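Local coordinates for protein nucleoporin NUP159 (Saccharomyces cerevisiae, PDB 1XIP) that forms part of the nuclear pore complex, its N-terminal beta-propeller domain tethering the helicase Dbp5 to the pore for mRNA export, at residues F168-N172 with S173-V177; K252-G256 with S257-Q261. All blocks are in the same frame, centred on the assembly; numbering follows the deposited sequence.

Interaction 1 of 2, residues F168-N172 with S173-V177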
loop_
_atom_site.group_PDB
_atom_site.type_symbol
_atom_site.label_atom_id
_atom_site.label_comp_id
_atom_site.label_asym_id
_atom_site.label_seq_id
_atom_site.Cartn_x
_atom_site.Cartn_y
_atom_site.Cartn_z
ATOM N N PHE A 168 -3.194 -4.664 9.403
ATOM C CA PHE A 168 -2.233 -5.751 9.410
ATOM C C PHE A 168 -1.224 -5.563 8.276
ATOM O O PHE A 168 -1.453 -4.793 7.354
ATOM C CB PHE A 168 -2.948 -7.099 9.299
ATOM C CG PHE A 168 -3.364 -7.457 7.885
ATOM C CD1 PHE A 168 -2.551 -8.266 7.087
ATOM C CD2 PHE A 168 -4.573 -6.998 7.362
ATOM C CE1 PHE A 168 -2.932 -8.608 5.784
ATOM C CE2 PHE A 168 -4.970 -7.336 6.067
ATOM C CZ PHE A 168 -4.147 -8.139 5.273
ATOM N N ASP A 169 -0.107 -6.267 8.361
ATOM C CA ASP A 169 0.851 -6.332 7.261
ATOM C C ASP A 169 1.481 -7.723 7.255
ATOM O O ASP A 169 1.618 -8.328 8.304
ATOM C CB ASP A 169 1.919 -5.240 7.422
ATOM C CG ASP A 169 2.710 -4.994 6.146
ATOM O OD1 ASP A 169 2.317 -5.512 5.057
ATOM O OD2 ASP A 169 3.747 -4.286 6.134
ATOM N N VAL A 170 1.829 -8.237 6.074
ATOM C CA VAL A 170 2.577 -9.492 5.965
ATOM C C VAL A 170 3.759 -9.382 5.050
ATOM O O VAL A 170 3.750 -8.602 4.076
ATOM C CB VAL A 170 1.758 -10.660 5.380
ATOM C CG1 VAL A 170 1.377 -11.648 6.460
ATOM C CG2 VAL A 170 0.578 -10.190 4.582
ATOM N N THR A 171 4.775 -10.186 5.361
ATOM C CA THR A 171 5.832 -10.510 4.423
ATOM C C THR A 171 5.816 -12.020 4.228
ATOM O O THR A 171 4.940 -12.709 4.741
ATOM C CB THR A 171 7.201 -10.076 4.965
ATOM O OG1 THR A 171 7.466 -10.758 6.209
ATOM C CG2 THR A 171 7.205 -8.588 5.321
ATOM N N ASN A 172 6.800 -12.534 3.509
ATOM C CA ASN A 172 6.945 -13.962 3.360
ATOM C C ASN A 172 7.088 -14.733 4.676
ATOM O O ASN A 172 6.793 -15.921 4.724
ATOM C CB ASN A 172 8.126 -14.271 2.462
ATOM C CG ASN A 172 7.988 -15.601 1.801
ATOM O OD1 ASN A 172 8.464 -16.616 2.318
ATOM N ND2 ASN A 172 7.298 -15.626 0.663
ATOM N N SER A 173 7.533 -14.057 5.737
ATOM C CA SER A 173 7.889 -14.743 6.984
ATOM C C SER A 173 7.342 -14.119 8.266
ATOM O O SER A 173 7.477 -14.700 9.338
ATOM C CB SER A 173 9.403 -14.899 7.082
ATOM O OG SER A 173 10.038 -13.643 6.977
ATOM N N GLN A 174 6.707 -12.952 8.151
ATOM C CA GLN A 174 6.167 -12.246 9.317
ATOM C C GLN A 174 4.733 -11.755 9.097
ATOM O O GLN A 174 4.341 -11.471 7.969
ATOM C CB GLN A 174 7.069 -11.071 9.644
ATOM C CG GLN A 174 6.961 -10.541 11.050
ATOM C CD GLN A 174 7.865 -9.335 11.256
ATOM O OE1 GLN A 174 8.620 -8.955 10.343
ATOM N NE2 GLN A 174 7.806 -8.731 12.450
ATOM N N LEU A 175 3.961 -11.671 10.181
ATOM C CA LEU A 175 2.622 -11.063 10.173
ATOM C C LEU A 175 2.471 -10.138 11.371
ATOM O O LEU A 175 2.569 -10.575 12.526
ATOM C CB LEU A 175 1.514 -12.137 10.191
ATOM C CG LEU A 175 -0.014 -11.831 10.226
ATOM C CD1 LEU A 175 -0.404 -10.385 10.058
ATOM C CD2 LEU A 175 -0.746 -12.651 9.176
ATOM N N ALA A 176 2.249 -8.858 11.090
ATOM C CA ALA A 176 2.030 -7.858 12.132
ATOM C C ALA A 176 0.558 -7.425 12.213
ATOM O O ALA A 176 -0.148 -7.358 11.213
ATOM C CB ALA A 176 2.922 -6.660 11.900
ATOM N N VAL A 177 0.116 -7.107 13.416
ATOM C CA VAL A 177 -1.278 -6.778 13.667
ATOM C C VAL A 177 -1.344 -5.541 14.584
ATOM O O VAL A 177 -0.600 -5.451 15.572
ATOM C CB VAL A 177 -1.989 -8.009 14.297
ATOM C CG1 VAL A 177 -3.227 -7.623 15.050
ATOM C CG2 VAL A 177 -2.304 -9.055 13.222
#

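Interaction 2 of 2, residues K252-G256 with S257-Q261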
loop_
_atom_site.group_PDB
_atom_site.type_symbol
_atom_site.label_atom_id
_atom_site.label_comp_id
_atom_site.label_asym_id
_atom_site.label_seq_id
_atom_site.Cartn_x
_atom_site.Cartn_y
_atom_site.Cartn_z
ATOM N N LYS A 252 11.040 0.357 16.685
ATOM C CA LYS A 252 12.148 -0.600 16.604
ATOM C C LYS A 252 12.059 -1.446 17.843
ATOM O O LYS A 252 12.037 -0.914 18.959
ATOM C CB LYS A 252 13.510 0.104 16.551
ATOM C CG LYS A 252 13.607 1.241 15.518
ATOM C CD LYS A 252 15.063 1.546 15.131
ATOM C CE LYS A 252 15.130 2.644 14.060
ATOM N NZ LYS A 252 16.432 3.408 14.029
ATOM N N HIS A 253 11.975 -2.760 17.651
ATOM C CA HIS A 253 11.861 -3.687 18.768
ATOM C C HIS A 253 13.178 -4.406 19.045
ATOM O O HIS A 253 13.529 -5.358 18.355
ATOM C CB HIS A 253 10.748 -4.696 18.522
ATOM C CG HIS A 253 10.618 -5.715 19.603
ATOM N ND1 HIS A 253 11.018 -7.026 19.444
ATOM C CD2 HIS A 253 10.144 -5.615 20.869
ATOM C CE1 HIS A 253 10.787 -7.692 20.564
ATOM N NE2 HIS A 253 10.258 -6.858 21.444
ATOM N N ILE A 254 13.897 -3.935 20.064
ATOM C CA ILE A 254 15.158 -4.544 20.498
ATOM C C ILE A 254 14.943 -5.290 21.807
ATOM O O ILE A 254 14.603 -4.677 22.841
ATOM C CB ILE A 254 16.297 -3.471 20.667
ATOM C CG1 ILE A 254 16.385 -2.540 19.444
ATOM C CG2 ILE A 254 17.644 -4.146 20.923
ATOM C CD1 ILE A 254 16.192 -1.037 19.770
ATOM N N ASP A 255 15.110 -6.615 21.741
ATOM C CA ASP A 255 15.196 -7.491 22.929
ATOM C C ASP A 255 14.079 -7.344 23.991
ATOM O O ASP A 255 14.341 -6.939 25.143
ATOM C CB ASP A 255 16.580 -7.366 23.593
ATOM C CG ASP A 255 17.035 -8.664 24.239
ATOM O OD1 ASP A 255 17.021 -9.712 23.545
ATOM O OD2 ASP A 255 17.418 -8.730 25.433
ATOM N N GLY A 256 12.849 -7.694 23.595
ATOM C CA GLY A 256 11.699 -7.671 24.487
ATOM C C GLY A 256 11.246 -6.284 24.912
ATOM O O GLY A 256 10.528 -6.150 25.906
ATOM N N SER A 257 11.671 -5.256 24.169
ATOM C CA SER A 257 11.233 -3.870 24.418
ATOM C C SER A 257 11.163 -3.030 23.147
ATOM O O SER A 257 12.176 -2.814 22.463
ATOM C CB SER A 257 12.122 -3.178 25.472
ATOM O OG SER A 257 13.434 -2.943 24.982
ATOM N N ALA A 258 9.962 -2.553 22.846
ATOM C CA ALA A 258 9.747 -1.701 21.688
ATOM C C ALA A 258 10.048 -0.247 22.034
ATOM O O ALA A 258 9.715 0.215 23.119
ATOM C CB ALA A 258 8.322 -1.842 21.207
ATOM N N SER A 259 10.703 0.463 21.128
ATOM C CA SER A 259 10.823 1.908 21.244
ATOM C C SER A 259 9.998 2.583 20.149
ATOM O O SER A 259 10.017 2.159 18.999
ATOM C CB SER A 259 12.282 2.363 21.168
ATOM O OG SER A 259 13.124 1.322 20.734
ATOM N N PHE A 260 9.271 3.629 20.510
ATOM C CA PHE A 260 8.527 4.396 19.545
ATOM C C PHE A 260 9.270 5.692 19.307
ATOM O O PHE A 260 9.914 6.204 20.212
ATOM C CB PHE A 260 7.144 4.699 20.089
ATOM C CG PHE A 260 6.241 3.507 20.173
ATOM C CD1 PHE A 260 4.997 3.532 19.562
ATOM C CD2 PHE A 260 6.610 2.382 20.880
ATOM C CE1 PHE A 260 4.132 2.443 19.642
ATOM C CE2 PHE A 260 5.759 1.285 20.960
ATOM C CZ PHE A 260 4.513 1.321 20.340
ATOM N N GLN A 261 9.186 6.221 18.087
ATOM C CA GLN A 261 9.811 7.499 17.752
ATOM C C GLN A 261 8.980 8.186 16.685
ATOM O O GLN A 261 8.641 7.556 15.683
ATOM C CB GLN A 261 11.212 7.268 17.194
ATOM C CG GLN A 261 12.276 6.810 18.197
ATOM C CD GLN A 261 13.571 6.429 17.500
ATOM O OE1 GLN A 261 13.680 5.335 16.948
ATOM N NE2 GLN A 261 14.541 7.341 17.496
#

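Interaction 1 of 2, residues F168-N172 with S173-V177
Phe168, Asp169 and Val170 run antiparallel to Val177, Ala176 and Leu175 in a tight beta hairpin, with the strand axes 4.7 Å apart at their closest. Asp169 and Ala176 form the hydrogen-bonded pair: Asp169 N gives to Ala176 O at 3.1 Å, and Ala176 N returns a bond to Asp169 O at 2.9 Å. Two residues nearer the bend, Thr171 N gives to Gln174 O. Thr171 also closes the turn with its side chain. At chi1 60° its OG1 sits between the backbone N and the carbonyl carbon, a placing that turns the oxygen over the bend to meet Gln174 N at 3.0 Å and Ser173 N at 3.3 Å. Both bonds are weak, the second in the manner of an ST turn. This hairpin joins the first two strands of a four-stranded antiparallel blade of the beta-propeller, so its two faces look toward neighbouring blades. On the face of Phe168, Val170 and Leu175, Val170 CG1 touches Leu175 CD2 at 3.6 Å, the two side chains crossing obliquely. The other leucine branch reaches back over the strand pair, bringing CD1 to 3.4 Å from Asp169 O and 4.2 Å from Phe168 CB. Phe168 itself leads away from the hairpin to pack on Val140 and Leu142 of the preceding blade. The face carrying Asp169 and Ala176 meets the following blade: Asp169 OD2 accepts from Ile221 N, and Gln174 packs against Ile221 and Phe227 while its NE2 bonds Ser186 OG within its own blade.

Interaction 2 of 2, residues K252-G256 with S257-Q261
With chi1 at 69°, Ser257 holds its OG between its own N and carbonyl carbon, and from there the hydroxyl turns back across the bend to Ile254 O. The bond is 3.0 Å long from Ser257 OG to Ile254 O and lies close to the line of the carbonyl. It adds a side-chain bond beside the backbone bonds of Ile254 and Ser257, which are weak. Ser259 adopts a nearly eclipsed chi1 of 12°, which sets OG beside its own backbone N. Both atoms then grip Lys252 O, from opposite faces of the carbonyl: Ser259 N at 2.9 Å, with a straight N-H, and Ser259 OG at 3.1 Å. Ile254 CD1 comes within 4.0 Å of Ser259 OG. On the other side of the sheet His253 extends anti to its backbone N, laying its ring edge beside the partner strand, with CD2 3.6 Å from Ala258 N; the ring also stacks with Phe198 of the preceding blade. Asp255 and Gly256 make the turn with positive phi, close to a type I' bend. The tight hairpin joins the last two strands of this beta-propeller blade, 246-254 and 257-263, with the N-terminal strand 4-5 added in parallel along its outer edge.

How the interactions relate
The two hairpins belong to consecutive blades of one propeller, their centres about 17 Å apart and their nearest atoms about 8 Å apart. Interaction 1 joins inner strands and is largely buried, whereas interaction 2 lies at the outer rim, about 24 Å from the chain centre. Their chemistry follows: apolar branches pack across the inner pair, while serine hydroxyls reinforce backbone carbonyls in the outer one. In both, a hydroxyl spans the turn, but it accepts, weakly, from two amides in 168-177 and donates to a carbonyl in 252-261. Each also reaches an adjoining blade, interaction 1 through a buried carboxylate and interaction 2 through a stacked ring.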